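Local coordinates for mitogen-activated protein kinase, putative (Map kinase-like protein) (Leishmania major, PDB 3PG1) that probably acts as an ATP-dependent serine/threonine protein kinase of the MAP kinase family, transferring phosphate to protein substrates, at residues H196-A201 / R230-R235; K245-V250 / S275-R280; I255-M260 / E302-R307. All coordinates share one frame; numbering follows the deposited sequence.

Contact 1: H196-A201 / R230-R235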
loop_
_atom_site.group_PDB
_atom_site.type_symbol
_atom_site.label_atom_id
_atom_site.label_comp_id
_atom_site.label_asym_id
_atom_site.label_seq_id
_atom_site.Cartn_x
_atom_site.Cartn_y
_atom_site.Cartn_z
ATOM N N HIS A 196 1.452 2.813 9.417
ATOM C CA HIS A 196 1.505 3.108 10.848
ATOM C C HIS A 196 0.241 2.569 11.564
ATOM O O HIS A 196 -0.810 2.353 10.926
ATOM C CB HIS A 196 1.594 4.646 11.054
ATOM C CG HIS A 196 2.386 5.099 12.244
ATOM N ND1 HIS A 196 3.183 6.248 12.193
ATOM C CD2 HIS A 196 2.503 4.550 13.478
ATOM C CE1 HIS A 196 3.703 6.379 13.405
ATOM N NE2 HIS A 196 3.323 5.384 14.215
ATOM N N ARG A 197 0.347 2.399 12.913
ATOM C CA ARG A 197 -0.762 2.046 13.800
ATOM C C ARG A 197 -1.944 3.082 13.648
ATOM O O ARG A 197 -3.111 2.729 13.773
ATOM C CB ARG A 197 -0.259 1.960 15.260
ATOM C CG ARG A 197 0.692 3.102 15.732
ATOM C CD ARG A 197 1.116 2.988 17.187
ATOM N NE ARG A 197 1.527 4.273 17.757
ATOM C CZ ARG A 197 2.774 4.738 17.741
ATOM N NH1 ARG A 197 3.750 4.023 17.190
ATOM N NH2 ARG A 197 3.058 5.921 18.285
ATOM N N TRP A 198 -1.618 4.327 13.259
ATOM C CA TRP A 198 -2.563 5.432 13.106
ATOM C C TRP A 198 -3.642 5.282 12.027
ATOM O O TRP A 198 -4.676 5.955 12.109
ATOM C CB TRP A 198 -1.817 6.774 12.941
ATOM C CG TRP A 198 -0.910 7.179 14.078
ATOM C CD1 TRP A 198 -0.809 6.597 15.319
ATOM C CD2 TRP A 198 -0.059 8.327 14.106
ATOM N NE1 TRP A 198 0.076 7.298 16.101
ATOM C CE2 TRP A 198 0.574 8.355 15.375
ATOM C CE3 TRP A 198 0.274 9.321 13.156
ATOM C CZ2 TRP A 198 1.471 9.376 15.744
ATOM C CZ3 TRP A 198 1.183 10.310 13.513
ATOM C CH2 TRP A 198 1.769 10.335 14.793
ATOM N N TYR A 199 -3.424 4.390 11.043
ATOM C CA TYR A 199 -4.350 4.214 9.908
ATOM C C TYR A 199 -5.067 2.883 9.924
ATOM O O TYR A 199 -5.723 2.569 8.955
ATOM C CB TYR A 199 -3.572 4.395 8.572
ATOM C CG TYR A 199 -2.795 5.700 8.545
ATOM C CD1 TYR A 199 -3.351 6.852 7.997
ATOM C CD2 TYR A 199 -1.521 5.791 9.115
ATOM C CE1 TYR A 199 -2.668 8.071 8.034
ATOM C CE2 TYR A 199 -0.839 7.003 9.169
ATOM C CZ TYR A 199 -1.410 8.139 8.614
ATOM O OH TYR A 199 -0.730 9.335 8.635
ATOM N N ARG A 200 -4.915 2.084 11.000
ATOM C CA ARG A 200 -5.496 0.743 11.096
ATOM C C ARG A 200 -6.945 0.808 11.519
ATOM O O ARG A 200 -7.283 1.439 12.525
ATOM C CB ARG A 200 -4.706 -0.138 12.092
ATOM C CG ARG A 200 -3.233 -0.299 11.732
ATOM C CD ARG A 200 -2.835 -1.735 11.484
ATOM N NE ARG A 200 -1.386 -1.871 11.307
ATOM C CZ ARG A 200 -0.728 -1.619 10.177
ATOM N NH1 ARG A 200 -1.377 -1.192 9.100
ATOM N NH2 ARG A 200 0.592 -1.751 10.128
ATOM N N ALA A 201 -7.781 0.085 10.779
ATOM C CA ALA A 201 -9.213 -0.028 10.995
ATOM C C ALA A 201 -9.424 -0.640 12.376
ATOM O O ALA A 201 -8.569 -1.416 12.815
ATOM C CB ALA A 201 -9.809 -0.924 9.919
ATOM N N ARG A 230 -3.963 18.449 7.999
ATOM C CA ARG A 230 -2.494 18.551 7.887
ATOM C C ARG A 230 -1.840 17.883 9.115
ATOM O O ARG A 230 -0.698 18.163 9.447
ATOM C CB ARG A 230 -2.005 20.022 7.684
ATOM C CG ARG A 230 -2.618 20.704 6.458
ATOM C CD ARG A 230 -2.356 19.941 5.163
ATOM N NE ARG A 230 -0.945 19.994 4.750
ATOM C CZ ARG A 230 -0.409 20.957 4.005
ATOM N NH1 ARG A 230 0.864 20.900 3.657
ATOM N NH2 ARG A 230 -1.143 21.989 3.611
ATOM N N LYS A 231 -2.587 16.968 9.763
ATOM C CA LYS A 231 -2.173 16.251 10.964
ATOM C C LYS A 231 -2.976 14.959 10.994
ATOM O O LYS A 231 -4.173 14.987 10.673
ATOM C CB LYS A 231 -2.471 17.120 12.197
ATOM C CG LYS A 231 -1.976 16.555 13.515
ATOM C CD LYS A 231 -1.811 17.649 14.576
ATOM C CE LYS A 231 -3.091 18.115 15.233
ATOM N NZ LYS A 231 -2.810 19.122 16.297
ATOM N N ALA A 232 -2.336 13.828 11.361
ATOM C CA ALA A 232 -3.070 12.551 11.401
ATOM C C ALA A 232 -4.221 12.646 12.387
ATOM O O ALA A 232 -4.153 13.376 13.384
ATOM C CB ALA A 232 -2.148 11.374 11.708
ATOM N N LEU A 233 -5.298 11.993 12.039
ATOM C CA LEU A 233 -6.552 12.021 12.765
ATOM C C LEU A 233 -6.528 11.294 14.115
ATOM O O LEU A 233 -7.047 11.824 15.081
ATOM C CB LEU A 233 -7.651 11.415 11.851
ATOM C CG LEU A 233 -9.062 11.459 12.373
ATOM C CD1 LEU A 233 -9.441 12.873 12.749
ATOM C CD2 LEU A 233 -10.030 10.904 11.331
ATOM N N PHE A 234 -5.998 10.066 14.160
ATOM C CA PHE A 234 -6.007 9.205 15.349
ATOM C C PHE A 234 -4.598 8.804 15.715
ATOM O O PHE A 234 -4.094 7.738 15.292
ATOM C CB PHE A 234 -6.870 7.970 15.080
ATOM C CG PHE A 234 -8.315 8.195 14.656
ATOM C CD1 PHE A 234 -8.792 7.687 13.446
ATOM C CD2 PHE A 234 -9.191 8.924 15.460
ATOM C CE1 PHE A 234 -10.146 7.839 13.080
ATOM C CE2 PHE A 234 -10.531 9.106 15.076
ATOM C CZ PHE A 234 -11.008 8.522 13.905
ATOM N N ARG A 235 -3.965 9.653 16.523
ATOM C CA ARG A 235 -2.535 9.530 16.875
ATOM C C ARG A 235 -2.308 8.848 18.197
ATOM O O ARG A 235 -1.711 9.430 19.083
ATOM C CB ARG A 235 -1.832 10.909 16.812
ATOM C CG ARG A 235 -1.957 11.532 15.417
ATOM C CD ARG A 235 -1.187 12.848 15.255
ATOM N NE ARG A 235 -1.426 13.828 16.318
ATOM C CZ ARG A 235 -2.541 14.537 16.487
ATOM N NH1 ARG A 235 -3.596 14.331 15.705
ATOM N NH2 ARG A 235 -2.621 15.438 17.459
HETATM O O HOH W 1 -5.082 8.605 11.716
#
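The P+1 loop of the kinase activation segment, which enters the APE motif at Ala201, sets Trp198 against Ala232, Phe234 and Arg235 in the loop that follows helix 214-229. The indole is the centrepiece. Over one ring face comes the backbone of Arg235 in a CH-pi contact, with CA 3.6 Å from the centroid of the five-membered ring of Trp198. The CB, CG and CD methylenes of Arg235 continue across the six-membered ring. Over the opposite face lies the imidazole of His196, from the same segment as the indole. Ala232 CB meets Trp198 CE3 at 3.5 Å. Phe234 O approaches Trp198 CB at 3.4 Å and also accepts a hydrogen bond from Gln242 NE2.

The guanidinium plane of Arg235 stands 86° from the indole, so it does not lie flat on the ring; NH1 instead turns back to make a hydrogen bond to Ala232 O at 2.6 Å within its own loop, while Lys231 CG lies over one guanidinium face. Polar links between the segments run through a water, which donates to Trp198 O (2.7 Å) and accepts from Phe234 N (3.0 Å). Outside the pair, Trp198 NE1 binds Gly236 O and Tyr199 OH binds Glu226, while Arg200 makes a salt bridge to Asp159 of the HRD motif.

The chemistry is therefore divided: dispersion and CH-pi attraction hold the Trp198 ring between His196 and Arg235, whereas backbone polar groups are joined by one bridging water and the indole N-H is satisfied just beyond the contact.

Contact 2: K245-V250 / S275-R280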
loop_
_atom_site.group_PDB
_atom_site.type_symbol
_atom_site.label_atom_id
_atom_site.label_comp_id
_atom_site.label_asym_id
_atom_site.label_seq_id
_atom_site.Cartn_x
_atom_site.Cartn_y
_atom_site.Cartn_z
ATOM N N LYS A 245 -9.250 7.192 21.086
ATOM C CA LYS A 245 -9.204 8.302 20.132
ATOM C C LYS A 245 -10.214 8.122 19.009
ATOM O O LYS A 245 -10.825 9.091 18.565
ATOM C CB LYS A 245 -7.782 8.453 19.566
ATOM C CG LYS A 245 -6.907 9.208 20.601
ATOM C CD LYS A 245 -5.436 9.120 20.277
ATOM C CE LYS A 245 -4.601 9.658 21.419
ATOM N NZ LYS A 245 -4.509 8.674 22.537
ATOM N N ILE A 246 -10.410 6.872 18.567
ATOM C CA ILE A 246 -11.348 6.579 17.492
ATOM C C ILE A 246 -12.787 6.803 17.984
ATOM O O ILE A 246 -13.577 7.486 17.313
ATOM C CB ILE A 246 -11.136 5.115 16.978
ATOM C CG1 ILE A 246 -9.797 4.972 16.206
ATOM C CG2 ILE A 246 -12.359 4.664 16.122
ATOM C CD1 ILE A 246 -9.405 3.425 15.782
ATOM N N VAL A 247 -13.131 6.174 19.119
ATOM C CA VAL A 247 -14.464 6.230 19.733
ATOM C C VAL A 247 -14.876 7.669 20.121
ATOM O O VAL A 247 -16.023 8.034 19.917
ATOM C CB VAL A 247 -14.587 5.192 20.882
ATOM C CG1 VAL A 247 -15.772 5.483 21.794
ATOM C CG2 VAL A 247 -14.681 3.778 20.313
ATOM N N GLU A 248 -13.928 8.490 20.569
ATOM C CA GLU A 248 -14.134 9.905 20.872
ATOM C C GLU A 248 -14.697 10.629 19.652
ATOM O O GLU A 248 -15.497 11.534 19.809
ATOM C CB GLU A 248 -12.823 10.592 21.243
ATOM C CG GLU A 248 -12.417 10.456 22.689
ATOM C CD GLU A 248 -11.148 11.206 23.065
ATOM O OE1 GLU A 248 -10.508 11.807 22.170
ATOM O OE2 GLU A 248 -10.761 11.141 24.255
ATOM N N VAL A 249 -14.290 10.232 18.444
ATOM C CA VAL A 249 -14.761 10.843 17.207
ATOM C C VAL A 249 -16.035 10.142 16.727
ATOM O O VAL A 249 -17.064 10.811 16.568
ATOM C CB VAL A 249 -13.640 10.882 16.116
ATOM C CG1 VAL A 249 -14.211 11.104 14.715
ATOM C CG2 VAL A 249 -12.587 11.943 16.449
ATOM N N VAL A 250 -15.969 8.805 16.527
ATOM C CA VAL A 250 -17.071 8.031 15.951
ATOM C C VAL A 250 -18.236 7.650 16.896
ATOM O O VAL A 250 -19.304 7.277 16.445
ATOM C CB VAL A 250 -16.607 6.863 15.053
ATOM C CG1 VAL A 250 -15.563 7.314 14.022
ATOM C CG2 VAL A 250 -16.085 5.689 15.893
ATOM N N SER A 275 -17.810 2.351 28.296
ATOM C CA SER A 275 -17.853 3.329 27.210
ATOM C C SER A 275 -19.287 3.787 26.938
ATOM O O SER A 275 -20.140 2.978 26.563
ATOM C CB SER A 275 -17.197 2.763 25.949
ATOM O OG SER A 275 -16.973 3.752 24.956
ATOM N N ASN A 276 -19.551 5.078 27.169
ATOM C CA ASN A 276 -20.851 5.723 26.958
ATOM C C ASN A 276 -20.525 7.138 26.478
ATOM O O ASN A 276 -20.723 8.130 27.192
ATOM C CB ASN A 276 -21.679 5.732 28.261
ATOM C CG ASN A 276 -23.172 5.932 28.072
ATOM O OD1 ASN A 276 -23.641 6.629 27.158
ATOM N ND2 ASN A 276 -23.959 5.337 28.960
ATOM N N VAL A 277 -19.956 7.206 25.268
ATOM C CA VAL A 277 -19.468 8.433 24.656
ATOM C C VAL A 277 -20.261 8.756 23.374
ATOM O O VAL A 277 -20.382 7.898 22.494
ATOM C CB VAL A 277 -17.923 8.306 24.456
ATOM C CG1 VAL A 277 -17.391 9.178 23.331
ATOM C CG2 VAL A 277 -17.171 8.574 25.756
ATOM N N PRO A 278 -20.805 9.994 23.257
ATOM C CA PRO A 278 -21.530 10.353 22.030
ATOM C C PRO A 278 -20.564 10.672 20.884
ATOM O O PRO A 278 -19.412 11.049 21.132
ATOM C CB PRO A 278 -22.330 11.594 22.453
ATOM C CG PRO A 278 -21.529 12.210 23.538
ATOM C CD PRO A 278 -20.744 11.131 24.211
ATOM N N ALA A 279 -21.028 10.541 19.625
ATOM C CA ALA A 279 -20.199 10.897 18.472
ATOM C C ALA A 279 -19.974 12.430 18.510
ATOM O O ALA A 279 -20.853 13.169 18.996
ATOM C CB ALA A 279 -20.903 10.500 17.181
ATOM N N ARG A 280 -18.791 12.902 18.046
ATOM C CA ARG A 280 -18.534 14.348 18.018
ATOM C C ARG A 280 -19.148 14.912 16.748
ATOM O O ARG A 280 -19.466 14.140 15.831
ATOM C CB ARG A 280 -17.031 14.691 18.093
ATOM C CG ARG A 280 -16.406 14.419 19.461
ATOM C CD ARG A 280 -15.297 15.381 19.845
ATOM N NE ARG A 280 -14.213 15.490 18.865
ATOM C CZ ARG A 280 -12.987 14.994 19.036
ATOM N NH1 ARG A 280 -12.682 14.312 20.135
ATOM N NH2 ARG A 280 -12.059 15.167 18.102
HETATM O O HOH W 2 -17.540 12.196 22.314
#
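Arg280 and Glu248 run side by side and point the same way, the first from the loop 275-280 and the second from the last turns of helix 239-250. Their planar ends are turned 50° against each other, and the salt bridge between Glu248 OE1 and Arg280 NH1 is long at 3.9 Å, so electrostatic attraction here is probably modest; Glu248 OE2 has a weak hydrogen bond with Asn244 ND2. Val249 crosses the arginine obliquely: its CG2 lies over one face of the guanidinium, 3.7 Å from Arg280 NH2, giving the charged group an apolar floor while Glu248 OE1 lies at its edge.

The backbone fixes where this arginine starts. Arg280 N donates to Val249 O at 3.1 Å in a fairly straight bond (162°), and Arg280 CG comes as near as 3.0 Å to Glu248 O. Ala279 CB sits 3.7 Å from Val250 O. A water bridges Glu248 O and Pro278 O, donating to both. Earlier in the loop, Val277 CG1, anti to its backbone N (chi1 155°), reaches to 3.9 Å from Val247 O. Ser275 OG touches Val247 CG1 at 3.8 Å, and the same hydroxyl bonds to Thr252 OG1. Val249, which is buried, also packs on Trp282 and Val285 of helix 282-285.

Such an arrangement, an extended loop laid along the carbonyl end of a surface helix, belongs here to helix G of the kinase C-lobe, met by the insert that MAP kinases carry between helices G and H.

Contact 3: I255-M260 / E302-R307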
loop_
_atom_site.group_PDB
_atom_site.type_symbol
_atom_site.label_atom_id
_atom_site.label_comp_id
_atom_site.label_asym_id
_atom_site.label_seq_id
_atom_site.Cartn_x
_atom_site.Cartn_y
_atom_site.Cartn_z
ATOM N N ILE A 255 -21.708 -3.138 21.820
ATOM C CA ILE A 255 -20.824 -4.226 22.280
ATOM C C ILE A 255 -20.950 -5.464 21.377
ATOM O O ILE A 255 -19.946 -6.130 21.106
ATOM C CB ILE A 255 -20.961 -4.574 23.806
ATOM C CG1 ILE A 255 -20.022 -5.739 24.261
ATOM C CG2 ILE A 255 -22.406 -4.894 24.191
ATOM C CD1 ILE A 255 -18.406 -5.572 23.968
ATOM N N GLU A 256 -22.170 -5.725 20.875
ATOM C CA GLU A 256 -22.433 -6.850 19.973
ATOM C C GLU A 256 -21.610 -6.724 18.708
ATOM O O GLU A 256 -21.061 -7.726 18.239
ATOM C CB GLU A 256 -23.936 -6.997 19.679
ATOM C CG GLU A 256 -24.759 -7.328 20.920
ATOM C CD GLU A 256 -25.331 -6.165 21.714
ATOM O OE1 GLU A 256 -26.145 -6.422 22.632
ATOM O OE2 GLU A 256 -24.972 -4.999 21.427
ATOM N N ASP A 257 -21.414 -5.472 18.218
ATOM C CA ASP A 257 -20.584 -5.227 17.037
ATOM C C ASP A 257 -19.097 -5.377 17.344
ATOM O O ASP A 257 -18.362 -5.899 16.520
ATOM C CB ASP A 257 -20.920 -3.869 16.382
ATOM C CG ASP A 257 -22.327 -3.772 15.773
ATOM O OD1 ASP A 257 -22.994 -4.826 15.618
ATOM O OD2 ASP A 257 -22.741 -2.657 15.419
ATOM N N VAL A 258 -18.651 -5.012 18.540
ATOM C CA VAL A 258 -17.250 -5.179 18.924
ATOM C C VAL A 258 -16.873 -6.675 18.955
ATOM O O VAL A 258 -15.832 -7.064 18.419
ATOM C CB VAL A 258 -16.940 -4.454 20.249
ATOM C CG1 VAL A 258 -15.525 -4.722 20.742
ATOM C CG2 VAL A 258 -17.186 -2.963 20.116
ATOM N N VAL A 259 -17.725 -7.510 19.557
ATOM C CA VAL A 259 -17.423 -8.939 19.651
ATOM C C VAL A 259 -17.347 -9.606 18.306
ATOM O O VAL A 259 -16.481 -10.444 18.126
ATOM C CB VAL A 259 -18.147 -9.760 20.764
ATOM C CG1 VAL A 259 -18.549 -8.902 21.958
ATOM C CG2 VAL A 259 -19.315 -10.563 20.223
ATOM N N MET A 260 -18.156 -9.153 17.318
ATOM C CA MET A 260 -18.070 -9.695 15.965
ATOM C C MET A 260 -16.753 -9.374 15.210
ATOM O O MET A 260 -16.428 -10.091 14.279
ATOM C CB MET A 260 -19.204 -9.171 15.064
ATOM C CG MET A 260 -20.558 -9.577 15.510
ATOM S SD MET A 260 -21.770 -8.946 14.288
ATOM C CE MET A 260 -23.148 -9.478 15.028
ATOM N N GLU A 302 -16.719 4.412 9.518
ATOM C CA GLU A 302 -17.674 3.662 10.330
ATOM C C GLU A 302 -16.854 2.655 11.107
ATOM O O GLU A 302 -16.079 1.926 10.503
ATOM C CB GLU A 302 -18.718 2.894 9.471
ATOM C CG GLU A 302 -19.874 3.785 9.093
ATOM C CD GLU A 302 -20.878 4.097 10.191
ATOM O OE1 GLU A 302 -20.835 3.476 11.278
ATOM O OE2 GLU A 302 -21.753 4.944 9.921
ATOM N N PHE A 303 -17.054 2.594 12.421
ATOM C CA PHE A 303 -16.305 1.672 13.288
ATOM C C PHE A 303 -16.522 0.227 12.821
ATOM O O PHE A 303 -15.580 -0.560 12.708
ATOM C CB PHE A 303 -16.808 1.830 14.740
ATOM C CG PHE A 303 -15.965 1.096 15.756
ATOM C CD1 PHE A 303 -14.945 1.750 16.440
ATOM C CD2 PHE A 303 -16.164 -0.263 16.001
ATOM C CE1 PHE A 303 -14.164 1.067 17.390
ATOM C CE2 PHE A 303 -15.363 -0.955 16.932
ATOM C CZ PHE A 303 -14.395 -0.274 17.644
ATOM N N ASN A 304 -17.763 -0.113 12.532
ATOM C CA ASN A 304 -18.090 -1.474 12.120
ATOM C C ASN A 304 -17.966 -1.600 10.585
ATOM O O ASN A 304 -18.729 -0.936 9.877
ATOM C CB ASN A 304 -19.525 -1.820 12.596
ATOM C CG ASN A 304 -20.016 -3.190 12.186
ATOM O OD1 ASN A 304 -19.319 -3.911 11.491
ATOM N ND2 ASN A 304 -21.196 -3.622 12.677
ATOM N N PRO A 305 -17.075 -2.497 10.052
ATOM C CA PRO A 305 -16.958 -2.662 8.579
ATOM C C PRO A 305 -18.247 -3.083 7.868
ATOM O O PRO A 305 -18.422 -2.744 6.694
ATOM C CB PRO A 305 -15.897 -3.769 8.436
ATOM C CG PRO A 305 -15.939 -4.473 9.701
ATOM C CD PRO A 305 -16.144 -3.413 10.741
ATOM N N GLN A 306 -19.175 -3.755 8.570
ATOM C CA GLN A 306 -20.458 -4.153 7.944
ATOM C C GLN A 306 -21.258 -2.910 7.478
ATOM O O GLN A 306 -22.080 -3.070 6.604
ATOM C CB GLN A 306 -21.348 -4.906 8.952
ATOM C CG GLN A 306 -20.634 -6.142 9.490
ATOM C CD GLN A 306 -21.336 -6.837 10.596
ATOM O OE1 GLN A 306 -21.948 -6.226 11.487
ATOM N NE2 GLN A 306 -21.209 -8.151 10.601
ATOM N N ARG A 307 -21.029 -1.702 8.070
ATOM C CA ARG A 307 -21.761 -0.457 7.714
ATOM C C ARG A 307 -20.856 0.525 6.985
ATOM O O ARG A 307 -21.296 1.652 6.722
ATOM C CB ARG A 307 -22.228 0.293 9.014
ATOM C CG ARG A 307 -23.260 -0.384 9.847
ATOM C CD ARG A 307 -23.632 0.408 11.107
ATOM N NE ARG A 307 -23.531 -0.483 12.278
ATOM C CZ ARG A 307 -24.507 -1.266 12.723
ATOM N NH1 ARG A 307 -25.715 -1.212 12.177
ATOM N NH2 ARG A 307 -24.298 -2.078 13.744
#
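Asp257 meets Arg307 and Asn304 because its CG stands beside the backbone N (chi1 -66°), directing the carboxylate across to the 302-307 loop, while Asn304 CG, anti to its own N (chi1 178°), carries the amide toward Asp257, the two side chains crossing at about a right angle. The Arg307 guanidinium meets Asp257 OD2 at its edge, near its plane. NH2 donates to that oxygen in a salt bridge, although the modelled 2.4 Å between Arg307 NH2 and Asp257 OD2 is doubtfully short. Asn304 ND2 lies 3.3 Å from Asp257 OD2.

The amide of Asn304 is set by its own loop: OD1 accepts from Gln306 N at 2.9 Å, forming an Asx turn, and ND2 donates to Gln306 OE1 at 3.0 Å. Gln306 also crosses Met260, its NE2 3.8 Å from Met260 SD. One residue on from Asp257, Val258 CG2 comes within 4.2 Å of Phe303 CE2, and Phe303 packs further on Pro253.

An opposite charge beside a buried carboxylate probably favours its ionised form, whatever the exact distance, which carries no weight here. The two Gln306 bonds fix the rotation of the Asn304 amide and turn ND2, not OD1, toward that carboxylate.

Overall arrangement
All three contacts lie in the C-lobe of the kinase. From the N terminus, contact 1 comes first, closing a loop that takes in helices 202-205 and 214-229 and ties the activation segment to the turn after the second. Contact 2 then opens on helix 239-250 and contact 3 on helix 255-260; contact 2 closes at 275-280, contact 3 only at 302-307, so these two cross. Contact 2 joins helix 239-250 to the later part of the MAP kinase insert, contact 3 joins insert helix 255-260 to the loop after helix 291-300. Helix 239-250 is common ground: Phe234 of contact 1 and Phe303 of contact 3 both pack on it, though contacts 1 and 3 do not touch.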